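Local coordinates for protein DNA polymerase III, beta subunit (Eubacterium rectale, PDB 3T0P) that probably tethers DNA polymerases and other proteins to DNA and makes them processive, working as a ring-shaped head-to-tail homodimer around the duplex, at residues A9-G14 with I43-N48; I34-S39 with K73-I78; E293-S298 with S302-I307; D266-A271 with I283-T288; F144-N149 with T156-E161. All coordinates share one frame; numbering follows the deposited sequence.

Interaction 1: residues A9-G14 with I43-N48. With ACT (acetate ion), chain S.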
# COMPACT_ATOMS: atom_id res chain seq x y z
N ALA B 9 -8.59 -10.83 -21.04
CA ALA B 9 -9.36 -10.45 -19.85
C ALA B 9 -9.89 -11.68 -19.13
O ALA B 9 -9.84 -11.74 -17.91
CB ALA B 9 -10.50 -9.52 -20.23
N ASN B 10 -10.31 -12.69 -19.89
CA ASN B 10 -10.83 -13.92 -19.30
C ASN B 10 -9.71 -14.70 -18.66
O ASN B 10 -9.88 -15.24 -17.58
CB ASN B 10 -11.55 -14.74 -20.38
CG ASN B 10 -12.90 -14.19 -20.73
OD1 ASN B 10 -13.53 -13.50 -19.94
ND2 ASN B 10 -13.44 -14.58 -21.86
N LEU B 11 -8.55 -14.72 -19.32
CA LEU B 11 -7.38 -15.45 -18.84
C LEU B 11 -6.85 -14.76 -17.60
O LEU B 11 -6.52 -15.44 -16.65
CB LEU B 11 -6.34 -15.53 -19.97
CG LEU B 11 -5.17 -16.49 -19.86
CD1 LEU B 11 -5.62 -17.94 -19.58
CD2 LEU B 11 -4.36 -16.44 -21.15
N LEU B 12 -6.87 -13.40 -17.58
CA LEU B 12 -6.40 -12.63 -16.45
C LEU B 12 -7.30 -12.83 -15.23
O LEU B 12 -6.79 -13.05 -14.13
CB LEU B 12 -6.25 -11.13 -16.78
CG LEU B 12 -5.81 -10.22 -15.63
CD1 LEU B 12 -4.46 -10.68 -15.05
CD2 LEU B 12 -5.75 -8.75 -16.06
N LYS B 13 -8.61 -12.73 -15.42
CA LYS B 13 -9.53 -12.95 -14.31
C LYS B 13 -9.29 -14.35 -13.71
O LYS B 13 -9.19 -14.48 -12.51
CB LYS B 13 -11.00 -12.77 -14.76
CG LYS B 13 -12.01 -12.93 -13.63
CD LYS B 13 -13.42 -12.65 -14.09
CE LYS B 13 -14.36 -12.51 -12.91
NZ LYS B 13 -15.75 -12.22 -13.34
N GLY B 14 -9.09 -15.35 -14.57
CA GLY B 14 -8.86 -16.72 -14.13
C GLY B 14 -7.58 -16.95 -13.35
O GLY B 14 -7.62 -17.62 -12.31
N ILE B 43 -11.71 -25.17 -20.93
CA ILE B 43 -10.39 -24.69 -20.52
C ILE B 43 -10.50 -24.46 -19.04
O ILE B 43 -11.25 -23.60 -18.58
CB ILE B 43 -9.87 -23.45 -21.28
CG1 ILE B 43 -9.77 -23.74 -22.79
CG2 ILE B 43 -8.52 -22.98 -20.67
CD1 ILE B 43 -9.73 -22.49 -23.67
N LYS B 44 -9.76 -25.26 -18.29
CA LYS B 44 -9.79 -25.24 -16.84
C LYS B 44 -8.44 -24.80 -16.30
O LYS B 44 -7.42 -25.37 -16.69
CB LYS B 44 -10.12 -26.67 -16.36
CG LYS B 44 -11.08 -26.79 -15.19
CD LYS B 44 -11.79 -28.18 -15.18
CE LYS B 44 -11.20 -29.15 -14.16
NZ LYS B 44 -11.57 -30.59 -14.41
N LEU B 45 -8.42 -23.78 -15.43
CA LEU B 45 -7.23 -23.36 -14.70
C LEU B 45 -7.32 -23.95 -13.34
O LEU B 45 -8.41 -23.96 -12.78
CB LEU B 45 -7.07 -21.85 -14.60
CG LEU B 45 -6.77 -21.08 -15.87
CD1 LEU B 45 -6.49 -19.64 -15.54
CD2 LEU B 45 -5.61 -21.69 -16.65
N MSE B 46 -6.21 -24.41 -12.77
CA MSE B 46 -6.25 -25.05 -11.46
C MSE B 46 -4.98 -24.78 -10.66
O MSE B 46 -3.88 -24.81 -11.21
CB MSE B 46 -6.42 -26.56 -11.67
CG MSE B 46 -6.84 -27.32 -10.43
SE MSE B 46 -7.10 -29.28 -10.79
CE MSE B 46 -8.05 -29.19 -12.52
N ALA B 47 -5.15 -24.53 -9.36
CA ALA B 47 -4.08 -24.41 -8.39
C ALA B 47 -4.47 -25.21 -7.15
O ALA B 47 -5.64 -25.22 -6.75
CB ALA B 47 -3.78 -22.98 -8.04
N ASN B 48 -3.52 -26.00 -6.63
CA ASN B 48 -3.78 -26.85 -5.47
C ASN B 48 -2.57 -26.88 -4.55
O ASN B 48 -1.48 -27.22 -5.00
CB ASN B 48 -4.15 -28.26 -5.92
CG ASN B 48 -4.63 -29.14 -4.81
OD1 ASN B 48 -4.98 -28.68 -3.72
ND2 ASN B 48 -4.65 -30.44 -5.06
C ACT S . -7.76 -30.17 -2.10
O ACT S . -6.81 -30.78 -2.60
OXT ACT S . -8.02 -29.09 -2.55
CH3 ACT S . -8.62 -30.72 -0.99
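Where helix 8-18 packs on a sheet of the N-terminal clamp domain, L45 of strand 43-48 thrusts one methyl against the backbone of G14. Its CD1 lies 3.6 Å from G14 C and reaches L11 less closely, 4.5 Å from L11 CD1. CG stands anti to the carbonyl carbon (chi1 -68°), and with chi2 near 180° CD1 is carried straight out toward the helix. The missing side chain of G14 permits this approach, since a CB placed there would point at the strand and lie 3.1 Å from L45 CD1. No hydrogen bond crosses this helix-on-sheet packing of a methyl against backbone and side chain, which continues as L45 touches V15 and V18. L11 turns toward F75 and V79 of helix 72-81, which joins the two helices over the same sheet. At the far end of the strand, N48 gives ND2 to S117 O and takes M50 N on OD1. Acetate O, probably from the crystallisation liquor, takes at most a weak bond from N48 ND2 (3.3 Å, 129°), N48 OD1 also being near. With an alanine here, S117 O and M50 N would probably each lose the amide partner that now ties the loops to the strand end.

Interaction 2: residues I34-S39 with K73-I78; sequences ILIDAS and KIFSEI
I36 and I34 send their CD1 methyls from one face of strand 33-38 onto the phenyl ring of F75. I36 CD1 is the nearer, 3.9 Å from F75 CZ, and the two side chains cross obliquely. I34 CD1 comes in close to the ring plane, at its edge, 4.3 Å from F75 CD2. The ring gets there because CG is anti to the backbone N (chi1 180°), so the side chain reaches from helix 72-81 to the sheet while the CA atoms of I34 and F75 stay 8.1 Å apart. The contact is a helix-to-sheet core of the N-terminal clamp domain, with no hydrogen bond across it. V15 of helix 8-18 packs against F75, and L70 of strand 66-71 touches both F75 and I36. Beyond this core D37 opens an Asx turn: D37 OD1 accepts S39 N at 3.0 Å and 164°, almost end-on to its C-O bond, and S39 OG at 2.7 Å through the lone pair on the side of OD2. D37 OD2 is bonded in turn to Y118 OH. On the outer side of the helix, E77 makes a salt bridge to K276 of the second subunit, and I78 packs on L273 of that subunit.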
# COMPACT_ATOMS: atom_id res chain seq x y z
N ILE B 34 0.42 -23.25 -11.93
CA ILE B 34 -0.98 -23.21 -12.30
C ILE B 34 -1.14 -24.30 -13.36
O ILE B 34 -0.38 -24.32 -14.33
CB ILE B 34 -1.45 -21.81 -12.80
CG1 ILE B 34 -1.58 -20.82 -11.64
CG2 ILE B 34 -2.78 -21.92 -13.59
CD1 ILE B 34 -1.63 -19.39 -12.06
N LEU B 35 -2.10 -25.19 -13.19
CA LEU B 35 -2.37 -26.17 -14.22
C LEU B 35 -3.37 -25.63 -15.24
O LEU B 35 -4.41 -25.09 -14.88
CB LEU B 35 -2.93 -27.46 -13.61
CG LEU B 35 -3.10 -28.62 -14.58
CD1 LEU B 35 -1.76 -29.26 -14.88
CD2 LEU B 35 -4.07 -29.63 -14.03
N ILE B 36 -3.06 -25.81 -16.53
CA ILE B 36 -3.98 -25.52 -17.61
C ILE B 36 -4.45 -26.89 -18.10
O ILE B 36 -3.65 -27.66 -18.65
CB ILE B 36 -3.44 -24.63 -18.75
CG1 ILE B 36 -2.77 -23.34 -18.22
CG2 ILE B 36 -4.54 -24.33 -19.78
CD1 ILE B 36 -1.92 -22.69 -19.24
N ASP B 37 -5.72 -27.23 -17.84
CA ASP B 37 -6.29 -28.49 -18.30
C ASP B 37 -7.28 -28.20 -19.42
O ASP B 37 -8.35 -27.64 -19.18
CB ASP B 37 -6.96 -29.27 -17.15
CG ASP B 37 -7.37 -30.70 -17.50
OD1 ASP B 37 -7.69 -30.96 -18.69
OD2 ASP B 37 -7.38 -31.55 -16.60
N ALA B 38 -6.88 -28.52 -20.64
CA ALA B 38 -7.71 -28.38 -21.83
C ALA B 38 -7.81 -29.75 -22.53
O ALA B 38 -7.80 -29.82 -23.75
CB ALA B 38 -7.10 -27.34 -22.75
N SER B 39 -7.89 -30.85 -21.73
CA SER B 39 -7.95 -32.23 -22.26
C SER B 39 -9.35 -32.62 -22.74
O SER B 39 -9.46 -33.50 -23.59
CB SER B 39 -7.47 -33.23 -21.22
OG SER B 39 -8.34 -33.20 -20.10
N LYS B 73 3.75 -17.42 -10.92
CA LYS B 73 4.23 -16.04 -10.93
C LYS B 73 4.52 -15.56 -12.35
O LYS B 73 3.97 -14.53 -12.75
CB LYS B 73 5.47 -15.86 -10.03
CG LYS B 73 5.11 -15.66 -8.56
CD LYS B 73 6.27 -15.09 -7.75
N ILE B 74 5.31 -16.32 -13.12
CA ILE B 74 5.66 -15.94 -14.49
C ILE B 74 4.40 -15.89 -15.38
O ILE B 74 4.22 -14.91 -16.09
CB ILE B 74 6.77 -16.85 -15.09
CG1 ILE B 74 8.05 -16.87 -14.20
CG2 ILE B 74 7.11 -16.45 -16.54
CD1 ILE B 74 8.61 -15.44 -13.65
N PHE B 75 3.55 -16.92 -15.33
CA PHE B 75 2.36 -16.98 -16.17
C PHE B 75 1.39 -15.83 -15.86
O PHE B 75 0.92 -15.20 -16.79
CB PHE B 75 1.67 -18.34 -16.04
CG PHE B 75 0.43 -18.51 -16.87
CD1 PHE B 75 0.44 -18.28 -18.23
CD2 PHE B 75 -0.73 -18.99 -16.29
CE1 PHE B 75 -0.71 -18.47 -19.00
CE2 PHE B 75 -1.88 -19.20 -17.06
CZ PHE B 75 -1.87 -18.91 -18.41
N SER B 76 1.13 -15.52 -14.59
CA SER B 76 0.24 -14.41 -14.25
C SER B 76 0.84 -13.06 -14.69
O SER B 76 0.11 -12.23 -15.23
CB SER B 76 -0.06 -14.38 -12.75
OG SER B 76 1.13 -14.41 -11.99
N GLU B 77 2.14 -12.84 -14.48
CA GLU B 77 2.79 -11.59 -14.87
C GLU B 77 2.76 -11.44 -16.40
O GLU B 77 2.50 -10.36 -16.90
CB GLU B 77 4.22 -11.51 -14.33
CG GLU B 77 4.70 -10.09 -14.11
CD GLU B 77 5.76 -9.91 -13.04
OE1 GLU B 77 5.61 -10.52 -11.95
OE2 GLU B 77 6.70 -9.11 -13.26
N ILE B 78 2.91 -12.56 -17.15
CA ILE B 78 2.83 -12.53 -18.61
C ILE B 78 1.43 -12.08 -19.03
O ILE B 78 1.31 -11.10 -19.74
CB ILE B 78 3.23 -13.88 -19.28
CG1 ILE B 78 4.74 -14.14 -19.13
CG2 ILE B 78 2.82 -13.93 -20.76
CD1 ILE B 78 5.24 -15.50 -19.64

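Interaction 3: residues E293-S298 with S302-I307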
# COMPACT_ATOMS: atom_id res chain seq x y z
N GLU B 293 -14.31 5.67 32.26
CA GLU B 293 -12.99 6.26 32.20
C GLU B 293 -12.00 5.21 31.71
O GLU B 293 -11.91 4.12 32.28
CB GLU B 293 -12.57 6.79 33.58
CG GLU B 293 -11.21 7.46 33.50
CD GLU B 293 -10.66 7.93 34.82
OE1 GLU B 293 -10.44 7.09 35.72
OE2 GLU B 293 -10.44 9.16 34.96
N LEU B 294 -11.24 5.55 30.66
CA LEU B 294 -10.22 4.71 30.05
C LEU B 294 -8.85 5.32 30.24
O LEU B 294 -8.67 6.51 30.01
CB LEU B 294 -10.49 4.50 28.55
CG LEU B 294 -11.80 3.81 28.23
CD1 LEU B 294 -12.87 4.85 27.90
CD2 LEU B 294 -11.64 2.87 27.08
N ARG B 295 -7.91 4.50 30.68
CA ARG B 295 -6.52 4.92 30.90
C ARG B 295 -5.53 3.93 30.33
O ARG B 295 -5.77 2.71 30.34
CB ARG B 295 -6.19 5.09 32.39
CG ARG B 295 -7.01 6.12 33.12
CD ARG B 295 -6.72 6.14 34.61
NE ARG B 295 -7.01 4.85 35.25
CZ ARG B 295 -7.02 4.65 36.56
NH1 ARG B 295 -6.79 5.66 37.40
NH2 ARG B 295 -7.27 3.44 37.05
N ILE B 296 -4.38 4.48 29.93
CA ILE B 296 -3.24 3.72 29.52
C ILE B 296 -2.05 4.57 29.86
O ILE B 296 -2.14 5.80 29.85
CB ILE B 296 -3.31 3.27 28.02
CG1 ILE B 296 -2.44 2.03 27.77
CG2 ILE B 296 -3.01 4.42 27.02
CD1 ILE B 296 -2.87 1.22 26.50
N ASN B 297 -0.94 3.93 30.21
CA ASN B 297 0.32 4.64 30.47
C ASN B 297 1.46 3.76 29.98
O ASN B 297 1.35 2.54 30.00
CB ASN B 297 0.49 5.04 31.94
CG ASN B 297 0.49 3.86 32.83
OD1 ASN B 297 1.53 3.23 33.05
ND2 ASN B 297 -0.71 3.47 33.26
N SER B 298 2.52 4.39 29.48
CA SER B 298 3.72 3.72 28.98
C SER B 298 4.93 4.64 29.18
O SER B 298 4.79 5.70 29.80
CB SER B 298 3.55 3.33 27.51
OG SER B 298 3.61 4.45 26.63
N SER B 302 1.06 9.12 29.03
CA SER B 302 -0.23 8.56 29.47
C SER B 302 -1.43 9.20 28.75
O SER B 302 -1.32 10.25 28.12
CB SER B 302 -0.39 8.67 30.98
OG SER B 302 -0.42 10.04 31.35
N MSE B 303 -2.56 8.52 28.86
CA MSE B 303 -3.81 8.98 28.31
C MSE B 303 -4.93 8.75 29.31
O MSE B 303 -4.97 7.72 29.97
CB MSE B 303 -4.14 8.28 26.98
CG MSE B 303 -5.35 8.90 26.26
SE MSE B 303 -6.34 7.63 25.11
CE MSE B 303 -7.07 6.43 26.61
N ASN B 304 -5.85 9.70 29.39
CA ASN B 304 -7.06 9.60 30.18
C ASN B 304 -8.24 10.05 29.32
O ASN B 304 -8.17 11.13 28.72
CB ASN B 304 -6.94 10.42 31.48
CG ASN B 304 -8.06 10.12 32.43
OD1 ASN B 304 -8.01 9.15 33.17
ND2 ASN B 304 -9.14 10.89 32.36
N GLU B 305 -9.30 9.26 29.24
CA GLU B 305 -10.48 9.63 28.45
C GLU B 305 -11.76 9.22 29.16
O GLU B 305 -11.82 8.13 29.71
CB GLU B 305 -10.44 8.96 27.04
CG GLU B 305 -11.56 9.47 26.14
CD GLU B 305 -11.41 9.29 24.63
OE1 GLU B 305 -10.29 8.97 24.16
OE2 GLU B 305 -12.43 9.47 23.92
N ASP B 306 -12.80 10.06 29.07
CA ASP B 306 -14.13 9.79 29.63
C ASP B 306 -15.14 9.62 28.52
O ASP B 306 -15.16 10.40 27.59
CB ASP B 306 -14.57 10.91 30.60
CG ASP B 306 -13.72 11.05 31.86
OD1 ASP B 306 -13.57 10.05 32.59
OD2 ASP B 306 -13.26 12.18 32.14
N ILE B 307 -15.98 8.60 28.60
CA ILE B 307 -17.05 8.36 27.63
C ILE B 307 -18.35 8.26 28.41
O ILE B 307 -18.41 7.54 29.41
CB ILE B 307 -16.81 7.10 26.74
CG1 ILE B 307 -15.41 7.12 26.08
CG2 ILE B 307 -17.92 6.94 25.68
CD1 ILE B 307 -15.10 5.84 25.21
O HOH W 1 -12.91 10.73 35.32
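L294 and E305 form a hydrogen-bonded pair of an antiparallel hairpin, I296 and M303 the next. L294 N to E305 O is short and straight, 2.8 Å and 173°; the bond from I296 N to M303 O is longer, 3.3 Å, with the donor tilted from the carbonyl plane. The tight side is the face carrying L294, I296, M303 and I307, turned to helix 261-272. There L294 CD1 meets I307 CD1 at 3.6 Å, and I296 CG2 rests 4.0 Å from M303 CB. E305 lies here too, its carboxylate leading to a salt bridge with R270. The other face, with E293, R295, N304 and D306, is looser and partly exposed. With CG anti to the backbone N (chi1 -178°) and the chain extended beyond it, E293 lies beside D306, the two carboxylate planes nearly parallel, 13° apart, and E293 OE2 4.0 Å from D306 OD1. One water donates to both oxygens, 2.9 Å from each, and N291 ND2 also bonds D306 OD1. Replacing E293 by an alanine is likely to cost the water one of its two acceptors and leave it less firmly held beside D306. S302 to E305 extend the sheet by pairing with a strand of the second subunit. Such close like charges would probably repel; the shared water, and for D306 also N291, may ease this, and one acid's proton affinity may rise.

Interaction 4: residues D266-A271 with I283-T288; sequences DCIDRA and IIMNIT
The CD1 methyl of I283 is the bump of this contact, and the hollow it enters lies on helix 261-272 between A271 and the root of I268. It presses on A271 CB at 3.5 Å, while I268 CG1 lies 4.3 Å from I283 CD1. The small alanine side chain forms the low wall of the hollow; I268, one turn earlier, forms the high one. I283 reaches in because its CG1 is anti to the backbone N (chi1 -173°). A second, shallower fit lies further along strand 283-288, where the selenomethionine M285, its chain fully extended, brings CE to within 4.0 Å of I268 CD1, the two side chains meeting at about a right angle. I268 thus meets both strand residues, its root against I283, its CD1 against M285. No hydrogen bond crosses, and the axes of segments 266-271 and 283-288 come within 10.2 Å, their directions 140° apart. In the C-terminal clamp domain, P322, F325 and I326 of helix 322-329 touch I268, and F325 also packs on M285. C267 and A271 look on to L294 and I296 of strand 291-297, while R270 gives NH1 to K81 O of the second subunit, so the helix backs the sheet and reaches the interface.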
# COMPACT_ATOMS: atom_id res chain seq x y z
N ASP B 266 -12.91 4.70 18.78
CA ASP B 266 -11.93 5.82 18.61
C ASP B 266 -11.04 6.02 19.84
O ASP B 266 -9.85 6.31 19.70
CB ASP B 266 -12.64 7.13 18.27
CG ASP B 266 -13.18 7.15 16.84
OD1 ASP B 266 -12.90 6.18 16.07
OD2 ASP B 266 -13.92 8.12 16.50
N CYS B 267 -11.59 5.83 21.03
CA CYS B 267 -10.83 6.01 22.24
C CYS B 267 -9.77 4.91 22.43
O CYS B 267 -8.65 5.21 22.81
CB CYS B 267 -11.76 6.07 23.44
SG CYS B 267 -10.88 5.89 25.01
N ILE B 268 -10.15 3.63 22.22
CA ILE B 268 -9.24 2.51 22.38
C ILE B 268 -8.14 2.60 21.31
O ILE B 268 -6.96 2.35 21.59
CB ILE B 268 -9.98 1.15 22.36
CG1 ILE B 268 -11.05 1.13 23.48
CG2 ILE B 268 -8.98 0.01 22.55
CD1 ILE B 268 -11.86 -0.17 23.67
N ASP B 269 -8.50 3.04 20.11
CA ASP B 269 -7.54 3.22 19.03
C ASP B 269 -6.53 4.34 19.42
O ASP B 269 -5.33 4.14 19.24
CB ASP B 269 -8.29 3.53 17.74
CG ASP B 269 -7.42 3.71 16.51
OD1 ASP B 269 -6.60 2.81 16.22
OD2 ASP B 269 -7.62 4.73 15.80
N ARG B 270 -6.99 5.45 20.01
CA ARG B 270 -6.12 6.55 20.49
C ARG B 270 -5.10 6.03 21.50
O ARG B 270 -3.93 6.34 21.41
CB ARG B 270 -6.94 7.65 21.20
CG ARG B 270 -7.46 8.69 20.28
CD ARG B 270 -8.04 9.88 21.03
NE ARG B 270 -9.41 9.64 21.47
CZ ARG B 270 -10.49 9.73 20.70
NH1 ARG B 270 -10.37 10.01 19.41
NH2 ARG B 270 -11.70 9.50 21.21
N ALA B 271 -5.55 5.24 22.47
CA ALA B 271 -4.72 4.65 23.50
C ALA B 271 -3.58 3.79 22.91
O ALA B 271 -2.49 3.80 23.47
CB ALA B 271 -5.60 3.79 24.41
N ILE B 283 -5.42 -1.60 28.45
CA ILE B 283 -6.25 -0.41 28.60
C ILE B 283 -7.10 -0.69 29.87
O ILE B 283 -7.63 -1.80 30.00
CB ILE B 283 -7.07 -0.06 27.31
CG1 ILE B 283 -7.76 1.30 27.50
CG2 ILE B 283 -8.06 -1.19 26.92
CD1 ILE B 283 -7.94 2.06 26.37
N ILE B 284 -7.14 0.26 30.82
CA ILE B 284 -7.91 0.13 32.07
C ILE B 284 -9.23 0.89 31.94
O ILE B 284 -9.21 2.07 31.60
CB ILE B 284 -7.13 0.63 33.31
CG1 ILE B 284 -5.72 0.01 33.44
CG2 ILE B 284 -7.95 0.49 34.62
CD1 ILE B 284 -5.62 -1.45 33.52
N MSE B 285 -10.37 0.21 32.18
CA MSE B 285 -11.70 0.82 32.18
C MSE B 285 -12.23 0.95 33.63
O MSE B 285 -12.18 -0.02 34.39
CB MSE B 285 -12.72 -0.00 31.38
CG MSE B 285 -12.45 -0.13 29.87
SE MSE B 285 -13.86 -1.35 29.11
CE MSE B 285 -13.34 -1.29 27.18
N ASN B 286 -12.70 2.14 34.00
CA ASN B 286 -13.33 2.38 35.30
C ASN B 286 -14.78 2.79 34.98
O ASN B 286 -15.04 3.89 34.45
CB ASN B 286 -12.57 3.40 36.13
CG ASN B 286 -11.39 2.85 36.90
OD1 ASN B 286 -10.30 2.66 36.36
ND2 ASN B 286 -11.53 2.70 38.21
N ILE B 287 -15.69 1.86 35.17
CA ILE B 287 -17.09 2.04 34.85
C ILE B 287 -17.84 2.45 36.12
O ILE B 287 -17.84 1.72 37.11
CB ILE B 287 -17.64 0.74 34.21
CG1 ILE B 287 -17.06 0.54 32.78
CG2 ILE B 287 -19.18 0.76 34.19
CD1 ILE B 287 -17.08 -0.88 32.31
N THR B 288 -18.45 3.62 36.09
CA THR B 288 -19.27 4.16 37.18
C THR B 288 -20.58 4.60 36.52
O THR B 288 -20.70 4.47 35.29
CB THR B 288 -18.53 5.28 37.94
OG1 THR B 288 -18.22 6.36 37.05
CG2 THR B 288 -17.26 4.78 38.65

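Interaction 5: residues F144-N149 with T156-E161; sequences FSIADN and TGELFE
T156 begins the contact, its CG2 methyl resting 3.3 Å from N149 O and, more loosely, 4.3 Å from A147 O. The torsion chi1 of 67° sets CG2 anti to the carbonyl carbon and leaves OG1 between the backbone N and that carbon, from where it bonds K153 O. The carbonyl of T156 faces the branched side chain of I146, with I146 CD1 3.7 Å from T156 O. G157 follows as the first residue of strand 157-163 and offers its own carbonyl to the other branch: I146 CG2 lies 3.6 Å from G157 O. At E158, CG and the carboxylate oxygen OE2 both lie 3.8 Å from I146 CG2, and the two side chains cross at about a right angle. E158 OE1 is bonded to T142 OG1, which holds one carboxylate oxygen near the start of the loop after helix 132-140. Beyond this point the strand leaves the loop and enters the sheet of the central clamp domain, L159 pairing with V170, F160 with V193, and E161 making a salt bridge to R168. Residues 146-149 and 156-158 run nearly antiparallel, 167° apart, and a backbone bond between A147 and M155 lies just before T156. Across the two segments themselves there is no hydrogen bond. Methyl groups of I146 and T156 lie against carbonyl oxygens, so the contact rests on van der Waals packing, while T156 OG1 and E158 OE1 find their partners outside the segments, at K153 O and T142 OG1.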
# COMPACT_ATOMS: atom_id res chain seq x y z
N PHE B 144 -10.54 -12.53 12.32
CA PHE B 144 -9.49 -11.88 13.09
C PHE B 144 -9.15 -12.61 14.40
O PHE B 144 -8.10 -12.33 14.95
CB PHE B 144 -9.88 -10.43 13.40
CG PHE B 144 -11.10 -10.31 14.27
CD1 PHE B 144 -11.01 -10.45 15.65
CD2 PHE B 144 -12.36 -10.09 13.71
CE1 PHE B 144 -12.15 -10.38 16.46
CE2 PHE B 144 -13.49 -10.03 14.52
CZ PHE B 144 -13.37 -10.14 15.89
N SER B 145 -10.05 -13.48 14.93
CA SER B 145 -9.78 -14.09 16.23
C SER B 145 -9.45 -15.59 16.16
O SER B 145 -9.54 -16.27 17.17
CB SER B 145 -10.90 -13.82 17.22
OG SER B 145 -12.17 -14.10 16.67
N ILE B 146 -8.95 -16.07 15.02
CA ILE B 146 -8.40 -17.42 14.90
C ILE B 146 -6.97 -17.36 15.49
O ILE B 146 -6.39 -16.27 15.53
CB ILE B 146 -8.42 -17.94 13.43
CG1 ILE B 146 -7.49 -17.09 12.51
CG2 ILE B 146 -9.85 -18.06 12.88
CD1 ILE B 146 -7.22 -17.68 11.09
N ALA B 147 -6.39 -18.49 15.94
CA ALA B 147 -5.04 -18.43 16.51
C ALA B 147 -3.99 -18.06 15.46
O ALA B 147 -4.10 -18.47 14.30
CB ALA B 147 -4.68 -19.75 17.17
N ASP B 148 -2.98 -17.26 15.86
CA ASP B 148 -1.89 -16.79 14.99
C ASP B 148 -0.69 -17.79 14.97
O ASP B 148 0.34 -17.49 14.35
CB ASP B 148 -1.41 -15.38 15.42
CG ASP B 148 -1.18 -15.25 16.92
OD1 ASP B 148 -0.10 -15.68 17.39
OD2 ASP B 148 -2.10 -14.77 17.62
N ASN B 149 -0.84 -18.96 15.62
CA ASN B 149 0.15 -20.03 15.67
C ASN B 149 -0.54 -21.39 15.48
O ASN B 149 -1.76 -21.46 15.57
CB ASN B 149 0.95 -19.99 16.99
CG ASN B 149 0.12 -20.12 18.25
OD1 ASN B 149 -0.61 -21.09 18.47
ND2 ASN B 149 0.27 -19.14 19.13
N THR B 156 -6.96 -22.70 14.61
CA THR B 156 -6.53 -22.06 13.34
C THR B 156 -7.68 -22.04 12.33
O THR B 156 -7.57 -21.39 11.30
CB THR B 156 -5.28 -22.72 12.76
OG1 THR B 156 -5.61 -24.05 12.34
CG2 THR B 156 -4.13 -22.76 13.74
N GLY B 157 -8.77 -22.73 12.63
CA GLY B 157 -9.94 -22.72 11.75
C GLY B 157 -11.13 -22.01 12.35
O GLY B 157 -11.05 -21.44 13.44
N GLU B 158 -12.24 -22.00 11.60
CA GLU B 158 -13.52 -21.47 12.06
C GLU B 158 -14.56 -22.54 12.05
O GLU B 158 -14.69 -23.27 11.06
CB GLU B 158 -14.00 -20.30 11.21
CG GLU B 158 -13.07 -19.11 11.27
CD GLU B 158 -13.71 -17.76 11.08
OE1 GLU B 158 -14.66 -17.62 10.28
OE2 GLU B 158 -13.22 -16.82 11.73
N LEU B 159 -15.31 -22.66 13.15
CA LEU B 159 -16.43 -23.57 13.24
C LEU B 159 -17.59 -23.04 12.38
O LEU B 159 -17.95 -21.86 12.47
CB LEU B 159 -16.89 -23.75 14.70
CG LEU B 159 -18.12 -24.66 14.91
CD1 LEU B 159 -17.76 -26.13 14.81
CD2 LEU B 159 -18.76 -24.38 16.25
N PHE B 160 -18.17 -23.92 11.56
CA PHE B 160 -19.37 -23.66 10.77
C PHE B 160 -20.43 -24.63 11.28
O PHE B 160 -20.24 -25.84 11.19
CB PHE B 160 -19.08 -23.81 9.27
CG PHE B 160 -18.54 -22.53 8.66
CD1 PHE B 160 -17.26 -22.08 8.95
CD2 PHE B 160 -19.33 -21.78 7.80
CE1 PHE B 160 -16.77 -20.89 8.40
CE2 PHE B 160 -18.84 -20.58 7.25
CZ PHE B 160 -17.57 -20.14 7.57
N GLU B 161 -21.50 -24.10 11.91
CA GLU B 161 -22.55 -24.93 12.50
C GLU B 161 -23.94 -24.55 11.96
O GLU B 161 -24.32 -23.38 11.98
CB GLU B 161 -22.51 -24.80 14.01
CG GLU B 161 -23.33 -25.83 14.76
CD GLU B 161 -23.27 -25.70 16.26
OE1 GLU B 161 -22.61 -24.75 16.76
OE2 GLU B 161 -23.90 -26.53 16.95

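Overall arrangement
Along the chain, interactions 1 and 2 come first with their segments alternating, then interaction 5, then 4, then 3, falling in turn within the N-terminal, central and C-terminal clamp families. Interactions 1 and 2, with centres 7 Å apart, share neighbouring strands 33-38 and 43-48 of one sheet. Interactions 3 and 4, with centres 6 Å apart, likewise share neighbouring strands 283-288 and 291-297. The two pairs lie on opposite sides of the chain's centre, about 50 Å apart between centres, with interaction 5 between, roughly 30 Å from each. Interactions 2, 3 and 4 also touch the second subunit, consistent with head-to-tail joining of opposite ends into a ring.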